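Local coordinates for putative periplasmic or exported protein (Salmonella enterica subsp. enterica serovar Typhimurium, PDB 4GQZ) that binds copper in the bacterial periplasm and probably contributes to copper resistance, forming a V-shaped dimer, at residues Q22-I27 and K63-F68; T45-S50 and Y56-G61; V99-S102 and V106-Q109. All coordinates share one frame; numbering follows the deposited sequence.

Interaction 1: Q22-I27 and K63-F68; sequences QIVDTI and KFYLSF
Tyr65 reaches from strand 63-68 to helix 20-28 and lays one face of its ring against Val24, so that the helix packs on a sheet in which strand 63-68 runs between strands 120-125 and 154-155, paired with both. The side chain leaves its CB with CG anti to the backbone N (chi1 -169°), which takes the ring toward the helix. From CG outward the ring carbons lie under a single methyl group: Val24 CG1 stands 3.6 Å from the centroid of the Tyr65 ring and only 10° off the ring normal, a CH-pi contact made almost centrally. CE1 has a second neighbour in the carboxylate of Asp25, whose OD1 comes obliquely to 4.0 Å from Tyr65 CE1, with the two planes turned 45° apart. At the tip, a water donates to Tyr65 OH over 2.8 Å and to Asp25 OD1 over 3.1 Å. The Tyr65 hydroxyl is also hydrogen-bonded to Asp28, one turn farther along the helix, and Asp25 OD1 to the indole NE1 of Trp123, whose ring also meets that of Tyr65. Valine suits its place because a beta-branched side chain holds a methyl rigidly over the ring, while tyrosine combines an apolar face with a hydroxyl that can reach the helix's acidic side chains. The contact therefore has two parts, one apolar and one polar: dispersion and CH-pi attraction act over the buried ring face, where Val24 would resist its turning, and polar bonds at the hydroxyl fix where the phenol ends.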
loop_
_atom_site.group_PDB
_atom_site.type_symbol
_atom_site.label_atom_id
_atom_site.label_comp_id
_atom_site.label_asym_id
_atom_site.label_seq_id
_atom_site.Cartn_x
_atom_site.Cartn_y
_atom_site.Cartn_z
ATOM N N GLN B 22 -8.109 0.008 -0.349
ATOM C CA GLN B 22 -9.490 -0.328 -0.669
ATOM C C GLN B 22 -10.013 -1.415 0.264
ATOM O O GLN B 22 -11.184 -1.404 0.631
ATOM C CB GLN B 22 -9.624 -0.763 -2.139
ATOM C CG GLN B 22 -9.229 0.323 -3.141
ATOM C CD GLN B 22 -9.156 -0.176 -4.591
ATOM O OE1 GLN B 22 -8.863 -1.345 -4.857
ATOM N NE2 GLN B 22 -9.427 0.721 -5.532
ATOM N N ILE B 23 -9.154 -2.349 0.660
ATOM C CA ILE B 23 -9.591 -3.406 1.589
ATOM C C ILE B 23 -9.893 -2.810 2.963
ATOM O O ILE B 23 -10.959 -3.055 3.536
ATOM C CB ILE B 23 -8.529 -4.500 1.772
ATOM C CG1 ILE B 23 -8.300 -5.254 0.463
ATOM C CG2 ILE B 23 -8.943 -5.481 2.863
ATOM C CD1 ILE B 23 -7.140 -6.237 0.533
ATOM N N VAL B 24 -8.937 -2.051 3.499
ATOM C CA VAL B 24 -9.115 -1.377 4.784
ATOM C C VAL B 24 -10.343 -0.477 4.772
ATOM O O VAL B 24 -11.214 -0.592 5.666
ATOM C CB VAL B 24 -7.840 -0.608 5.177
ATOM C CG1 VAL B 24 -8.081 0.268 6.403
ATOM C CG2 VAL B 24 -6.710 -1.599 5.437
ATOM N N ASP B 25 -10.446 0.391 3.757
ATOM C CA ASP B 25 -11.625 1.250 3.603
ATOM C C ASP B 25 -12.925 0.438 3.560
ATOM O O ASP B 25 -13.917 0.808 4.182
ATOM C CB ASP B 25 -11.542 2.080 2.315
ATOM C CG ASP B 25 -10.449 3.123 2.354
ATOM O OD1 ASP B 25 -9.896 3.367 3.445
ATOM O OD2 ASP B 25 -10.139 3.697 1.282
ATOM N N THR B 26 -12.926 -0.658 2.808
ATOM C CA THR B 26 -14.150 -1.447 2.652
ATOM C C THR B 26 -14.585 -2.007 3.998
ATOM O O THR B 26 -15.774 -1.953 4.370
ATOM C CB THR B 26 -13.947 -2.623 1.662
ATOM O OG1 THR B 26 -13.535 -2.113 0.378
ATOM C CG2 THR B 26 -15.225 -3.421 1.513
ATOM N N ILE B 27 -13.621 -2.536 4.743
ATOM C CA ILE B 27 -13.947 -3.175 6.014
ATOM C C ILE B 27 -14.382 -2.150 7.052
ATOM O O ILE B 27 -15.417 -2.317 7.715
ATOM C CB ILE B 27 -12.769 -4.003 6.545
ATOM C CG1 ILE B 27 -12.432 -5.144 5.580
ATOM C CG2 ILE B 27 -13.105 -4.616 7.894
ATOM C CD1 ILE B 27 -11.302 -6.029 6.084
ATOM N N LYS B 63 1.172 4.829 3.151
ATOM C CA LYS B 63 0.387 5.681 4.035
ATOM C C LYS B 63 0.005 4.988 5.337
ATOM O O LYS B 63 -0.312 3.792 5.356
ATOM C CB LYS B 63 -0.889 6.127 3.327
ATOM C CG LYS B 63 -0.643 6.954 2.079
ATOM C CD LYS B 63 -0.069 8.304 2.458
ATOM C CE LYS B 63 0.074 9.209 1.232
ATOM N NZ LYS B 63 0.790 8.504 0.129
ATOM N N PHE B 64 0.013 5.761 6.418
ATOM C CA PHE B 64 -0.436 5.304 7.727
ATOM C C PHE B 64 -1.956 5.507 7.831
ATOM O O PHE B 64 -2.492 6.559 7.440
ATOM C CB PHE B 64 0.299 6.144 8.772
ATOM C CG PHE B 64 0.031 5.754 10.201
ATOM C CD1 PHE B 64 -1.135 6.142 10.840
ATOM C CD2 PHE B 64 0.987 5.061 10.924
ATOM C CE1 PHE B 64 -1.357 5.817 12.162
ATOM C CE2 PHE B 64 0.777 4.745 12.246
ATOM C CZ PHE B 64 -0.393 5.112 12.863
ATOM N N TYR B 65 -2.657 4.508 8.351
ATOM C CA TYR B 65 -4.094 4.629 8.573
ATOM C C TYR B 65 -4.402 4.955 10.018
ATOM O O TYR B 65 -4.121 4.165 10.924
ATOM C CB TYR B 65 -4.794 3.329 8.224
ATOM C CG TYR B 65 -6.314 3.404 8.155
ATOM C CD1 TYR B 65 -6.944 4.071 7.119
ATOM C CD2 TYR B 65 -7.112 2.739 9.087
ATOM C CE1 TYR B 65 -8.330 4.107 7.017
ATOM C CE2 TYR B 65 -8.510 2.769 8.993
ATOM C CZ TYR B 65 -9.100 3.460 7.949
ATOM O OH TYR B 65 -10.469 3.517 7.824
ATOM N N LEU B 66 -4.998 6.120 10.225
ATOM C CA LEU B 66 -5.510 6.485 11.528
ATOM C C LEU B 66 -7.041 6.472 11.509
ATOM O O LEU B 66 -7.671 7.150 10.687
ATOM C CB LEU B 66 -4.992 7.870 11.885
ATOM C CG LEU B 66 -5.487 8.436 13.212
ATOM C CD1 LEU B 66 -5.021 7.571 14.388
ATOM C CD2 LEU B 66 -5.023 9.886 13.339
ATOM N N SER B 67 -7.654 5.716 12.417
ATOM C CA SER B 67 -9.122 5.716 12.503
ATOM C C SER B 67 -9.544 6.306 13.845
ATOM O O SER B 67 -9.075 5.875 14.895
ATOM C CB SER B 67 -9.687 4.296 12.283
ATOM O OG SER B 67 -11.099 4.309 12.067
ATOM N N PHE B 68 -10.399 7.323 13.821
ATOM C CA PHE B 68 -10.771 7.980 15.063
ATOM C C PHE B 68 -12.284 8.087 15.237
ATOM O O PHE B 68 -13.046 8.083 14.257
ATOM C CB PHE B 68 -10.110 9.368 15.123
ATOM C CG PHE B 68 -10.453 10.254 13.964
ATOM C CD1 PHE B 68 -9.705 10.215 12.798
ATOM C CD2 PHE B 68 -11.510 11.150 14.052
ATOM C CE1 PHE B 68 -10.011 11.043 11.725
ATOM C CE2 PHE B 68 -11.825 11.978 12.988
ATOM C CZ PHE B 68 -11.068 11.921 11.816
HETATM O O HOH W 1 -11.813 4.472 5.566
#

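Interaction 2: T45-S50 and Y56-G61; sequences TELKLS and YTLPLG
Leu47, Leu49 and Leu58 form the apolar centre of this antiparallel hairpin, all three on one face of it. Leu58 CD1 is the shared methyl, lying 3.9 Å from Leu49 CD1 and 4.1 Å from Leu47 CD1. Leu47 and Leu58 run side by side, whereas Leu49 comes to Leu58 aslant. Leu60 extends the patch where the strand has ended, its CD1 standing 4.0 Å from Leu47 CB. Leucines suit these positions, because their branched ends can reach across to one another above the sheet. Beneath them the backbones are closely tied: Leu47 with Leu58 and Leu49 with Tyr56 are hydrogen-bonded pairs, and the bond from Tyr56 N to Leu49 O measures 2.7 Å. At the open end Leu60 N donates to Thr45 O over 2.9 Å, the hydrogen straight in line (176°) but the donor well above the carbonyl plane. The non-hydrogen-bonded pairs, Glu46 with Pro59 and Lys48 with Thr57, turn to the other, more polar face. There the Glu46 chain, extended beyond CG, lies alongside Thr57 and brings OE1 to 3.6 Å from Thr57 CG2; the threonine methyl rather than its hydroxyl meets the carboxylate. Proline fits strand 55-59 because its missing N-H falls in a pair that needs none across the hairpin. Strand 46-50 continues the sheet to strand 39-42, while Glu6 of the second subunit accepts a bond from Thr57 N. Helix 20-28 packs on the leucine face through Ile23, Val24 and Ile27, and helix 5-12 reaches the same face at Leu49, Tyr56 and Leu58.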
loop_
_atom_site.group_PDB
_atom_site.type_symbol
_atom_site.label_atom_id
_atom_site.label_comp_id
_atom_site.label_asym_id
_atom_site.label_seq_id
_atom_site.Cartn_x
_atom_site.Cartn_y
_atom_site.Cartn_z
ATOM N N THR B 45 1.649 -1.028 10.510
ATOM C CA THR B 45 2.265 -1.647 9.346
ATOM C C THR B 45 1.504 -2.822 8.757
ATOM O O THR B 45 1.825 -3.237 7.651
ATOM C CB THR B 45 3.741 -2.083 9.608
ATOM O OG1 THR B 45 3.798 -2.930 10.763
ATOM C CG2 THR B 45 4.630 -0.854 9.834
ATOM N N GLU B 46 0.516 -3.349 9.479
ATOM C CA GLU B 46 -0.209 -4.540 9.021
ATOM C C GLU B 46 -1.724 -4.463 9.176
ATOM O O GLU B 46 -2.243 -3.886 10.138
ATOM C CB GLU B 46 0.236 -5.781 9.807
ATOM C CG GLU B 46 1.727 -5.985 9.958
ATOM C CD GLU B 46 2.043 -7.155 10.876
ATOM O OE1 GLU B 46 1.090 -7.729 11.460
ATOM O OE2 GLU B 46 3.237 -7.498 11.011
ATOM N N LEU B 47 -2.437 -5.095 8.247
ATOM C CA LEU B 47 -3.842 -5.404 8.454
ATOM C C LEU B 47 -3.885 -6.882 8.869
ATOM O O LEU B 47 -3.343 -7.730 8.162
ATOM C CB LEU B 47 -4.582 -5.223 7.136
ATOM C CG LEU B 47 -6.093 -5.026 7.033
ATOM C CD1 LEU B 47 -6.650 -5.884 5.914
ATOM C CD2 LEU B 47 -6.840 -5.202 8.359
ATOM N N LYS B 48 -4.479 -7.197 10.019
ATOM C CA LYS B 48 -4.563 -8.598 10.478
ATOM C C LYS B 48 -5.972 -9.121 10.303
ATOM O O LYS B 48 -6.933 -8.504 10.765
ATOM C CB LYS B 48 -4.177 -8.732 11.951
ATOM C CG LYS B 48 -2.812 -8.195 12.326
ATOM C CD LYS B 48 -2.675 -8.205 13.861
ATOM C CE LYS B 48 -1.424 -7.476 14.344
ATOM N NZ LYS B 48 -1.506 -7.180 15.813
ATOM N N LEU B 49 -6.101 -10.277 9.660
ATOM C CA LEU B 49 -7.420 -10.827 9.381
ATOM C C LEU B 49 -7.510 -12.237 9.923
ATOM O O LEU B 49 -6.528 -12.979 9.901
ATOM C CB LEU B 49 -7.693 -10.863 7.878
ATOM C CG LEU B 49 -7.651 -9.551 7.097
ATOM C CD1 LEU B 49 -7.605 -9.827 5.576
ATOM C CD2 LEU B 49 -8.835 -8.695 7.460
ATOM N N SER B 50 -8.698 -12.606 10.400
ATOM C CA SER B 50 -8.913 -13.964 10.890
ATOM C C SER B 50 -10.348 -14.466 10.707
ATOM O O SER B 50 -11.307 -13.699 10.829
ATOM C CB SER B 50 -8.472 -14.083 12.347
ATOM O OG SER B 50 -8.411 -15.452 12.733
ATOM N N TYR B 56 -4.112 -13.975 9.247
ATOM C CA TYR B 56 -3.413 -13.594 8.027
ATOM C C TYR B 56 -2.972 -12.165 8.200
ATOM O O TYR B 56 -3.675 -11.390 8.850
ATOM C CB TYR B 56 -4.345 -13.709 6.821
ATOM C CG TYR B 56 -5.065 -15.046 6.762
ATOM C CD1 TYR B 56 -4.354 -16.231 6.672
ATOM C CD2 TYR B 56 -6.457 -15.111 6.802
ATOM C CE1 TYR B 56 -5.013 -17.470 6.632
ATOM C CE2 TYR B 56 -7.124 -16.332 6.760
ATOM C CZ TYR B 56 -6.390 -17.503 6.676
ATOM O OH TYR B 56 -7.057 -18.701 6.641
ATOM N N THR B 57 -1.815 -11.815 7.642
ATOM C CA THR B 57 -1.295 -10.450 7.753
ATOM C C THR B 57 -0.970 -9.838 6.401
ATOM O O THR B 57 -0.162 -10.378 5.637
ATOM C CB THR B 57 -0.028 -10.372 8.629
ATOM O OG1 THR B 57 0.977 -11.248 8.102
ATOM C CG2 THR B 57 -0.342 -10.763 10.067
ATOM N N LEU B 58 -1.596 -8.702 6.108
ATOM C CA LEU B 58 -1.364 -8.012 4.853
ATOM C C LEU B 58 -0.622 -6.719 5.159
ATOM O O LEU B 58 -1.112 -5.888 5.924
ATOM C CB LEU B 58 -2.685 -7.697 4.161
ATOM C CG LEU B 58 -3.672 -8.834 3.906
ATOM C CD1 LEU B 58 -4.901 -8.326 3.151
ATOM C CD2 LEU B 58 -3.020 -9.992 3.166
ATOM N N PRO B 59 0.571 -6.554 4.581
ATOM C CA PRO B 59 1.336 -5.317 4.801
ATOM C C PRO B 59 0.596 -4.110 4.252
ATOM O O PRO B 59 -0.041 -4.204 3.185
ATOM C CB PRO B 59 2.616 -5.547 3.994
ATOM C CG PRO B 59 2.731 -7.058 3.876
ATOM C CD PRO B 59 1.311 -7.537 3.767
ATOM N N LEU B 60 0.665 -2.994 4.979
ATOM C CA LEU B 60 0.156 -1.727 4.474
ATOM C C LEU B 60 1.115 -1.109 3.468
ATOM O O LEU B 60 2.208 -1.630 3.215
ATOM C CB LEU B 60 -0.110 -0.750 5.632
ATOM C CG LEU B 60 -1.487 -0.766 6.310
ATOM C CD1 LEU B 60 -2.183 -2.121 6.262
ATOM C CD2 LEU B 60 -1.417 -0.261 7.759
ATOM N N GLY B 61 0.699 0.009 2.884
ATOM C CA GLY B 61 1.503 0.701 1.902
ATOM C C GLY B 61 2.181 1.931 2.471
ATOM O O GLY B 61 2.505 1.963 3.656
#

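Interaction 3: V99-S102 and V106-Q109; sequences VTDS and VIVQ
Val99 faces both Ile107 and Val108 across the antiparallel strands, its carbonyl oxygen taking Ile107 N at 2.7 Å and Val108 N at 3.2 Å, so the register slips by one residue before Thr100 and Val106 form a non-hydrogen-bonded pair: a classic beta bulge.

The side chains divide between the faces. Val99 and Val108 pack on the buried one, CB against CB at 3.8 Å. With CG1 anti to the backbone N (chi1 171°), Val99 brings that methyl to 4.1 Å from Ile107 CB. Ile107 CD1 reaches on toward Asp101 OD2, 4.0 Å away, the two side chains crossing at about a right angle. On the other face Thr100 CG2 meets Val106 CG2 at 3.9 Å, a methyl contact that leaves the threonine hydroxyl out of the pairing. The beta-branched Val99, Thr100, Val106 and Val108 suit their places because they are at ease in extended backbone and present methyls close to the main chain; Ile107, at the bulge, departs from the extended form. Asp101 suits the start of the turn: its OD1 accepts a hydrogen bond from Ala105 N and so closes the short connection between the strands.

Leu124, on strand 120-125, packs against Val99, Ile107 and Val108, joining the hairpin to the neighbouring sheet. Of the two donors to Val99 O, the more distant lies in the carbonyl plane, on a lone pair, and the nearer is tilted from it; a third bond, from Val99 N to Val108 O, spans 2.7 Å. With two donors sharing one acceptor, the bulge fits an extra residue into the second strand without giving up main-chain bonding, while both valines keep their place on the buried face.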
loop_
_atom_site.group_PDB
_atom_site.type_symbol
_atom_site.label_atom_id
_atom_site.label_comp_id
_atom_site.label_asym_id
_atom_site.label_seq_id
_atom_site.Cartn_x
_atom_site.Cartn_y
_atom_site.Cartn_z
ATOM N N VAL B 99 -6.211 17.920 9.623
ATOM C CA VAL B 99 -4.951 17.395 10.121
ATOM C C VAL B 99 -3.820 18.301 9.670
ATOM O O VAL B 99 -3.691 18.586 8.475
ATOM C CB VAL B 99 -4.685 15.973 9.627
ATOM C CG1 VAL B 99 -3.256 15.547 9.989
ATOM C CG2 VAL B 99 -5.693 15.019 10.234
ATOM N N THR B 100 -3.016 18.754 10.628
ATOM C CA THR B 100 -1.920 19.672 10.354
ATOM C C THR B 100 -0.622 19.089 10.906
ATOM O O THR B 100 -0.613 18.553 12.008
ATOM C CB THR B 100 -2.186 21.074 10.989
ATOM O OG1 THR B 100 -2.381 20.945 12.404
ATOM C CG2 THR B 100 -3.430 21.698 10.403
ATOM N N ASP B 101 0.477 19.187 10.161
ATOM C CA ASP B 101 1.734 18.599 10.646
ATOM C C ASP B 101 2.532 19.562 11.537
ATOM O O ASP B 101 2.105 20.696 11.762
ATOM C CB ASP B 101 2.579 18.005 9.505
ATOM C CG ASP B 101 3.189 19.059 8.567
ATOM O OD1 ASP B 101 3.225 20.261 8.904
ATOM O OD2 ASP B 101 3.658 18.658 7.472
ATOM N N SER B 102 3.683 19.115 12.037
ATOM C CA SER B 102 4.454 19.903 12.999
ATOM C C SER B 102 5.024 21.201 12.417
ATOM O O SER B 102 5.376 22.108 13.170
ATOM C CB SER B 102 5.584 19.074 13.601
ATOM O OG SER B 102 6.485 18.672 12.592
ATOM N N VAL B 106 -1.133 21.837 6.145
ATOM C CA VAL B 106 -2.430 21.163 6.248
ATOM C C VAL B 106 -2.439 19.909 5.383
ATOM O O VAL B 106 -2.278 19.985 4.167
ATOM C CB VAL B 106 -3.586 22.104 5.844
ATOM C CG1 VAL B 106 -4.915 21.343 5.776
ATOM C CG2 VAL B 106 -3.685 23.237 6.825
ATOM N N ILE B 107 -2.603 18.746 6.014
ATOM C CA ILE B 107 -2.570 17.478 5.298
ATOM C C ILE B 107 -3.986 17.079 4.923
ATOM O O ILE B 107 -4.248 16.532 3.849
ATOM C CB ILE B 107 -1.984 16.341 6.172
ATOM C CG1 ILE B 107 -0.626 16.731 6.762
ATOM C CG2 ILE B 107 -1.869 15.065 5.363
ATOM C CD1 ILE B 107 0.408 17.160 5.725
ATOM N N VAL B 108 -4.899 17.329 5.849
ATOM C CA VAL B 108 -6.297 17.007 5.633
ATOM C C VAL B 108 -7.137 18.187 6.066
ATOM O O VAL B 108 -6.924 18.748 7.133
ATOM C CB VAL B 108 -6.731 15.754 6.437
ATOM C CG1 VAL B 108 -8.196 15.442 6.176
ATOM C CG2 VAL B 108 -5.887 14.562 6.065
ATOM N N GLN B 109 -8.079 18.580 5.221
ATOM C CA GLN B 109 -9.057 19.579 5.604
ATOM C C GLN B 109 -10.308 19.355 4.784
ATOM O O GLN B 109 -10.349 19.716 3.604
ATOM C CB GLN B 109 -8.531 20.981 5.347
ATOM C CG GLN B 109 -9.637 22.026 5.268
ATOM C CD GLN B 109 -9.793 22.792 6.543
ATOM O OE1 GLN B 109 -10.391 22.304 7.505
ATOM N NE2 GLN B 109 -9.267 24.014 6.565
#

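Overall arrangement
Interactions 1 and 2 adjoin, with centres about 11 Å apart, and share an apolar core between helix 20-28 and the leucine face of the hairpin. Along the chain the helix comes first, then the hairpin, then strand 63-68 directly after it, which turns back to the helix. Interaction 3 follows later in sequence, its centre about 18 Å from that of interaction 1 and about 26 Å from that of interaction 2, and touches neither. Strand 120-125 links the two regions, pairing with strand 63-68 and packing on the second hairpin through Leu124. The first hairpin meets the second subunit, so interaction 2 also contributes to the V-shaped dimer.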